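Local coordinates for quinonprotein alcohol dehydrogenase-like protein (PDB 4R5O) that is of unknown function but binds calcium and joins an immunoglobulin-like beta-sandwich domain to a seven-bladed beta-propeller, at residues Leu42-Asn55 and Cys73-Tyr85. Sequence-based numbering, arbitrary orientation.
With ACT (acetate ion), chain H.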
loop_
_atom_site.group_PDB
_atom_site.type_symbol
_atom_site.label_atom_id
_atom_site.label_comp_id
_atom_site.label_asym_id
_atom_site.label_seq_id
_atom_site.Cartn_x
_atom_site.Cartn_y
_atom_site.Cartn_z
ATOM N N LEU A 42 -42.119 -7.241 13.954
ATOM C CA LEU A 42 -42.582 -8.413 14.671
ATOM C C LEU A 42 -44.094 -8.395 14.800
ATOM O O LEU A 42 -44.694 -7.398 15.222
ATOM C CB LEU A 42 -41.928 -8.486 16.053
ATOM C CG LEU A 42 -40.596 -9.200 16.189
ATOM C CD1 LEU A 42 -39.562 -8.723 15.196
ATOM C CD2 LEU A 42 -40.064 -9.017 17.550
ATOM N N LEU A 43 -44.712 -9.505 14.416
ATOM C CA LEU A 43 -46.146 -9.710 14.528
ATOM C C LEU A 43 -46.539 -9.721 16.030
ATOM O O LEU A 43 -47.561 -9.155 16.413
ATOM C CB LEU A 43 -46.481 -11.027 13.816
ATOM C CG LEU A 43 -47.952 -11.395 13.674
ATOM C CD1 LEU A 43 -48.668 -10.470 12.673
ATOM C CD2 LEU A 43 -48.106 -12.838 13.227
ATOM N N ASN A 44 -45.660 -10.317 16.868
ATOM C CA ASN A 44 -45.700 -10.439 18.332
ATOM C C ASN A 44 -44.428 -9.750 18.936
ATOM O O ASN A 44 -43.450 -10.427 19.296
ATOM C CB ASN A 44 -45.801 -11.929 18.723
ATOM C CG ASN A 44 -44.708 -12.827 18.147
ATOM O OD1 ASN A 44 -44.022 -12.481 17.168
ATOM N ND2 ASN A 44 -44.536 -14.013 18.731
ATOM N N PRO A 45 -44.408 -8.397 19.019
ATOM C CA PRO A 45 -43.167 -7.713 19.448
ATOM C C PRO A 45 -42.926 -7.665 20.961
ATOM O O PRO A 45 -41.808 -7.360 21.378
ATOM C CB PRO A 45 -43.368 -6.279 18.943
ATOM C CG PRO A 45 -44.834 -6.092 18.886
ATOM C CD PRO A 45 -45.437 -7.429 18.576
ATOM N N GLU A 46 -43.957 -7.920 21.766
ATOM C CA GLU A 46 -43.926 -7.825 23.229
ATOM C C GLU A 46 -42.856 -8.747 23.843
ATOM O O GLU A 46 -42.855 -9.963 23.617
ATOM C CB GLU A 46 -45.306 -8.137 23.854
ATOM C CG GLU A 46 -46.054 -9.349 23.302
ATOM C CD GLU A 46 -46.757 -9.206 21.960
ATOM O OE1 GLU A 46 -46.926 -8.058 21.485
ATOM O OE2 GLU A 46 -47.197 -10.246 21.416
ATOM N N GLY A 47 -41.951 -8.123 24.599
ATOM C CA GLY A 47 -40.877 -8.796 25.327
ATOM C C GLY A 47 -39.704 -9.283 24.504
ATOM O O GLY A 47 -38.872 -10.046 25.009
ATOM N N ALA A 48 -39.623 -8.841 23.237
ATOM C CA ALA A 48 -38.541 -9.226 22.334
ATOM C C ALA A 48 -37.319 -8.346 22.521
ATOM O O ALA A 48 -37.438 -7.143 22.755
ATOM C CB ALA A 48 -39.002 -9.155 20.893
ATOM N N THR A 49 -36.148 -8.963 22.427
ATOM C CA THR A 49 -34.849 -8.309 22.516
ATOM C C THR A 49 -34.093 -8.663 21.231
ATOM O O THR A 49 -34.317 -9.732 20.652
ATOM C CB THR A 49 -34.095 -8.679 23.806
ATOM O OG1 THR A 49 -33.828 -10.081 23.836
ATOM C CG2 THR A 49 -34.826 -8.236 25.067
ATOM N N TYR A 50 -33.242 -7.739 20.764
ATOM C CA TYR A 50 -32.487 -7.857 19.516
ATOM C C TYR A 50 -30.977 -7.882 19.764
ATOM O O TYR A 50 -30.495 -7.381 20.784
ATOM C CB TYR A 50 -32.838 -6.670 18.589
ATOM C CG TYR A 50 -34.289 -6.592 18.140
ATOM C CD1 TYR A 50 -35.298 -6.228 19.029
ATOM C CD2 TYR A 50 -34.630 -6.734 16.799
ATOM C CE1 TYR A 50 -36.628 -6.127 18.616
ATOM C CE2 TYR A 50 -35.954 -6.607 16.369
ATOM C CZ TYR A 50 -36.949 -6.293 17.280
ATOM O OH TYR A 50 -38.255 -6.162 16.860
ATOM N N SER A 51 -30.231 -8.448 18.804
ATOM C CA SER A 51 -28.775 -8.531 18.788
ATOM C C SER A 51 -28.314 -8.480 17.349
ATOM O O SER A 51 -28.590 -9.393 16.570
ATOM C CB SER A 51 -28.280 -9.786 19.501
ATOM O OG SER A 51 -26.864 -9.904 19.515
ATOM N N TRP A 52 -27.683 -7.373 16.980
ATOM C CA TRP A 52 -27.192 -7.136 15.626
ATOM C C TRP A 52 -25.709 -7.371 15.591
ATOM O O TRP A 52 -24.962 -6.649 16.256
ATOM C CB TRP A 52 -27.540 -5.707 15.167
ATOM C CG TRP A 52 -29.014 -5.452 15.040
ATOM C CD1 TRP A 52 -29.858 -5.019 16.017
ATOM C CD2 TRP A 52 -29.817 -5.628 13.862
ATOM N NE1 TRP A 52 -31.135 -4.880 15.513
ATOM C CE2 TRP A 52 -31.142 -5.263 14.198
ATOM C CE3 TRP A 52 -29.540 -6.033 12.544
ATOM C CZ2 TRP A 52 -32.181 -5.262 13.258
ATOM C CZ3 TRP A 52 -30.581 -6.074 11.626
ATOM C CH2 TRP A 52 -31.883 -5.678 11.979
ATOM N N LEU A 53 -25.285 -8.407 14.843
ATOM C CA LEU A 53 -23.884 -8.772 14.738
ATOM C C LEU A 53 -23.338 -8.357 13.396
ATOM O O LEU A 53 -23.830 -8.815 12.361
ATOM C CB LEU A 53 -23.660 -10.288 14.953
ATOM C CG LEU A 53 -24.332 -10.947 16.170
ATOM C CD1 LEU A 53 -23.984 -12.402 16.234
ATOM C CD2 LEU A 53 -23.941 -10.299 17.478
ATOM N N VAL A 54 -22.328 -7.475 13.423
ATOM C CA VAL A 54 -21.580 -7.008 12.248
ATOM C C VAL A 54 -20.271 -7.771 12.262
ATOM O O VAL A 54 -19.525 -7.692 13.237
ATOM C CB VAL A 54 -21.401 -5.472 12.218
ATOM C CG1 VAL A 54 -20.572 -5.057 11.007
ATOM C CG2 VAL A 54 -22.756 -4.764 12.226
ATOM N N ASN A 55 -20.062 -8.611 11.252
ATOM C CA ASN A 55 -18.910 -9.519 11.148
ATOM C C ASN A 55 -18.728 -10.326 12.473
ATOM O O ASN A 55 -17.610 -10.469 12.973
ATOM C CB ASN A 55 -17.641 -8.768 10.782
ATOM C CG ASN A 55 -17.684 -8.198 9.397
ATOM O OD1 ASN A 55 -18.105 -8.861 8.443
ATOM N ND2 ASN A 55 -17.193 -6.976 9.245
ATOM N N CYS A 73 -16.478 -0.519 2.558
ATOM C CA CYS A 73 -16.628 -1.653 3.469
ATOM C C CYS A 73 -17.348 -2.806 2.794
ATOM O O CYS A 73 -17.909 -2.661 1.725
ATOM C CB CYS A 73 -17.378 -1.230 4.734
ATOM S SG CYS A 73 -19.115 -0.740 4.463
ATOM N N ARG A 74 -17.320 -3.954 3.466
ATOM C CA ARG A 74 -17.993 -5.211 3.189
ATOM C C ARG A 74 -18.158 -5.857 4.545
ATOM O O ARG A 74 -17.227 -5.795 5.349
ATOM C CB ARG A 74 -17.286 -6.106 2.134
ATOM C CG ARG A 74 -15.957 -6.608 2.532
ATOM C CD ARG A 74 -15.499 -7.785 1.719
ATOM N NE ARG A 74 -14.189 -8.214 2.221
ATOM C CZ ARG A 74 -13.521 -9.281 1.817
ATOM N NH1 ARG A 74 -14.037 -10.086 0.900
ATOM N NH2 ARG A 74 -12.332 -9.562 2.338
ATOM N N ALA A 75 -19.364 -6.358 4.855
ATOM C CA ALA A 75 -19.664 -6.943 6.156
ATOM C C ALA A 75 -20.792 -7.961 6.076
ATOM O O ALA A 75 -21.650 -7.870 5.206
ATOM C CB ALA A 75 -20.047 -5.848 7.147
ATOM N N ASP A 76 -20.754 -8.945 6.981
ATOM C CA ASP A 76 -21.783 -9.949 7.201
ATOM C C ASP A 76 -22.666 -9.426 8.304
ATOM O O ASP A 76 -22.158 -8.825 9.256
ATOM C CB ASP A 76 -21.177 -11.331 7.529
ATOM C CG ASP A 76 -20.551 -12.069 6.362
ATOM O OD1 ASP A 76 -21.265 -12.309 5.358
ATOM O OD2 ASP A 76 -19.397 -12.538 6.506
ATOM N N LEU A 77 -23.978 -9.575 8.167
ATOM C CA LEU A 77 -24.878 -9.065 9.185
ATOM C C LEU A 77 -25.876 -10.128 9.618
ATOM O O LEU A 77 -26.547 -10.745 8.784
ATOM C CB LEU A 77 -25.615 -7.825 8.661
ATOM C CG LEU A 77 -26.671 -7.162 9.549
ATOM C CD1 LEU A 77 -26.068 -6.542 10.802
ATOM C CD2 LEU A 77 -27.347 -6.125 8.790
ATOM N N SER A 78 -25.958 -10.329 10.941
ATOM C CA SER A 78 -26.918 -11.230 11.563
ATOM C C SER A 78 -27.817 -10.467 12.495
ATOM O O SER A 78 -27.410 -9.478 13.124
ATOM C CB SER A 78 -26.235 -12.367 12.318
ATOM O OG SER A 78 -25.513 -13.206 11.434
ATOM N N CYS A 79 -29.052 -10.940 12.589
ATOM C CA CYS A 79 -30.027 -10.367 13.484
ATOM C C CYS A 79 -30.640 -11.480 14.267
ATOM O O CYS A 79 -31.325 -12.335 13.701
ATOM C CB CYS A 79 -31.067 -9.551 12.731
ATOM S SG CYS A 79 -32.343 -8.863 13.792
ATOM N N ILE A 80 -30.353 -11.499 15.567
ATOM C CA ILE A 80 -30.900 -12.485 16.480
ATOM C C ILE A 80 -31.984 -11.792 17.284
ATOM O O ILE A 80 -31.703 -10.810 17.968
ATOM C CB ILE A 80 -29.797 -13.128 17.365
ATOM C CG1 ILE A 80 -28.568 -13.567 16.523
ATOM C CG2 ILE A 80 -30.373 -14.282 18.174
ATOM C CD1 ILE A 80 -27.380 -13.947 17.290
ATOM N N ILE A 81 -33.234 -12.250 17.144
ATOM C CA ILE A 81 -34.378 -11.713 17.896
ATOM C C ILE A 81 -34.827 -12.816 18.837
ATOM O O ILE A 81 -35.117 -13.927 18.388
ATOM C CB ILE A 81 -35.516 -11.175 16.993
ATOM C CG1 ILE A 81 -34.944 -10.342 15.824
ATOM C CG2 ILE A 81 -36.553 -10.406 17.844
ATOM C CD1 ILE A 81 -35.892 -9.957 14.795
ATOM N N LYS A 82 -34.834 -12.507 20.143
ATOM C CA LYS A 82 -35.102 -13.419 21.257
ATOM C C LYS A 82 -36.292 -12.964 22.117
ATOM O O LYS A 82 -36.445 -11.770 22.350
ATOM C CB LYS A 82 -33.807 -13.420 22.100
ATOM C CG LYS A 82 -33.721 -14.294 23.338
ATOM C CD LYS A 82 -32.312 -14.145 23.934
ATOM C CE LYS A 82 -32.087 -14.911 25.216
ATOM N NZ LYS A 82 -30.696 -14.732 25.718
ATOM N N ASN A 83 -37.116 -13.911 22.602
ATOM C CA ASN A 83 -38.204 -13.657 23.573
ATOM C C ASN A 83 -38.286 -14.877 24.503
ATOM O O ASN A 83 -37.561 -15.846 24.289
ATOM C CB ASN A 83 -39.568 -13.316 22.920
ATOM C CG ASN A 83 -40.291 -14.419 22.181
ATOM O OD1 ASN A 83 -39.878 -15.583 22.136
ATOM N ND2 ASN A 83 -41.418 -14.064 21.582
ATOM N N LYS A 84 -39.169 -14.841 25.508
ATOM C CA LYS A 84 -39.339 -15.878 26.533
ATOM C C LYS A 84 -39.463 -17.296 25.918
ATOM O O LYS A 84 -38.923 -18.251 26.484
ATOM C CB LYS A 84 -40.594 -15.558 27.374
ATOM C CG LYS A 84 -40.743 -16.387 28.649
ATOM C CD LYS A 84 -41.997 -16.020 29.434
ATOM C CE LYS A 84 -42.165 -16.901 30.653
ATOM N NZ LYS A 84 -43.342 -16.512 31.476
ATOM N N TYR A 85 -40.091 -17.404 24.733
ATOM C CA TYR A 85 -40.426 -18.658 24.065
ATOM C C TYR A 85 -39.396 -19.141 23.026
ATOM O O TYR A 85 -39.382 -20.339 22.722
ATOM C CB TYR A 85 -41.765 -18.501 23.355
ATOM C CG TYR A 85 -42.869 -18.096 24.308
ATOM C CD1 TYR A 85 -43.495 -19.035 25.120
ATOM C CD2 TYR A 85 -43.297 -16.775 24.389
ATOM C CE1 TYR A 85 -44.494 -18.666 26.018
ATOM C CE2 TYR A 85 -44.314 -16.397 25.267
ATOM C CZ TYR A 85 -44.910 -17.347 26.081
ATOM O OH TYR A 85 -45.911 -16.988 26.957
HETATM C C ACT H . -16.031 -3.615 9.723
HETATM O O ACT H . -15.636 -4.779 9.954
HETATM O OXT ACT H . -17.033 -3.300 8.996
HETATM C CH3 ACT H . -15.233 -2.482 10.404
HETATM O O HOH W 1 -36.410 -11.169 25.560
#
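W52 turns its CG anti to its own carbonyl carbon (chi1 -65°), and C79 swings SG anti to the backbone N (chi1 178°), which slides the sulfur over one face of the indole. W52 and C79 form a non-hydrogen-bonded pair between antiparallel strands 49-54 and 74-83, in the immunoglobulin-like beta-sandwich domain. SG lies 3.6 Å from the centroid of the six-membered ring, a sulfur-aromatic contact, and the small cysteine lets the broad ring lie flat across the neighbouring strand. L77 meets the same indole at its edge, CD1 in the ring plane, while W52 NE1 is satisfied by the carbonyl of E62. Without the indole, as with an alanine at W52, C79 SG and L77 CD1 would probably lose their aromatic partner and a gap would open beside I38 of strand 35-38. Two residues along, the branched I81 sets CG2 over the centre of the Y50 ring, 4.1 Å from its centroid, and that methyl also touches L42 CD2. On the other face of the sheet S51 OG is hydrogen-bonded to a carboxylate oxygen of E58, and the slim S78 OG to the hydroxyl of S91, whereas L53 CD1 packs on I80 CD1 at 3.9 Å. Backbone bonds join T49 to K82 and L53 to S78 in both directions. Just past the end of strand 49-54, N55 extends the pairing: its N donates to D76 O, and its OD1 accepts D76 N at 3.0 Å from above the amide plane.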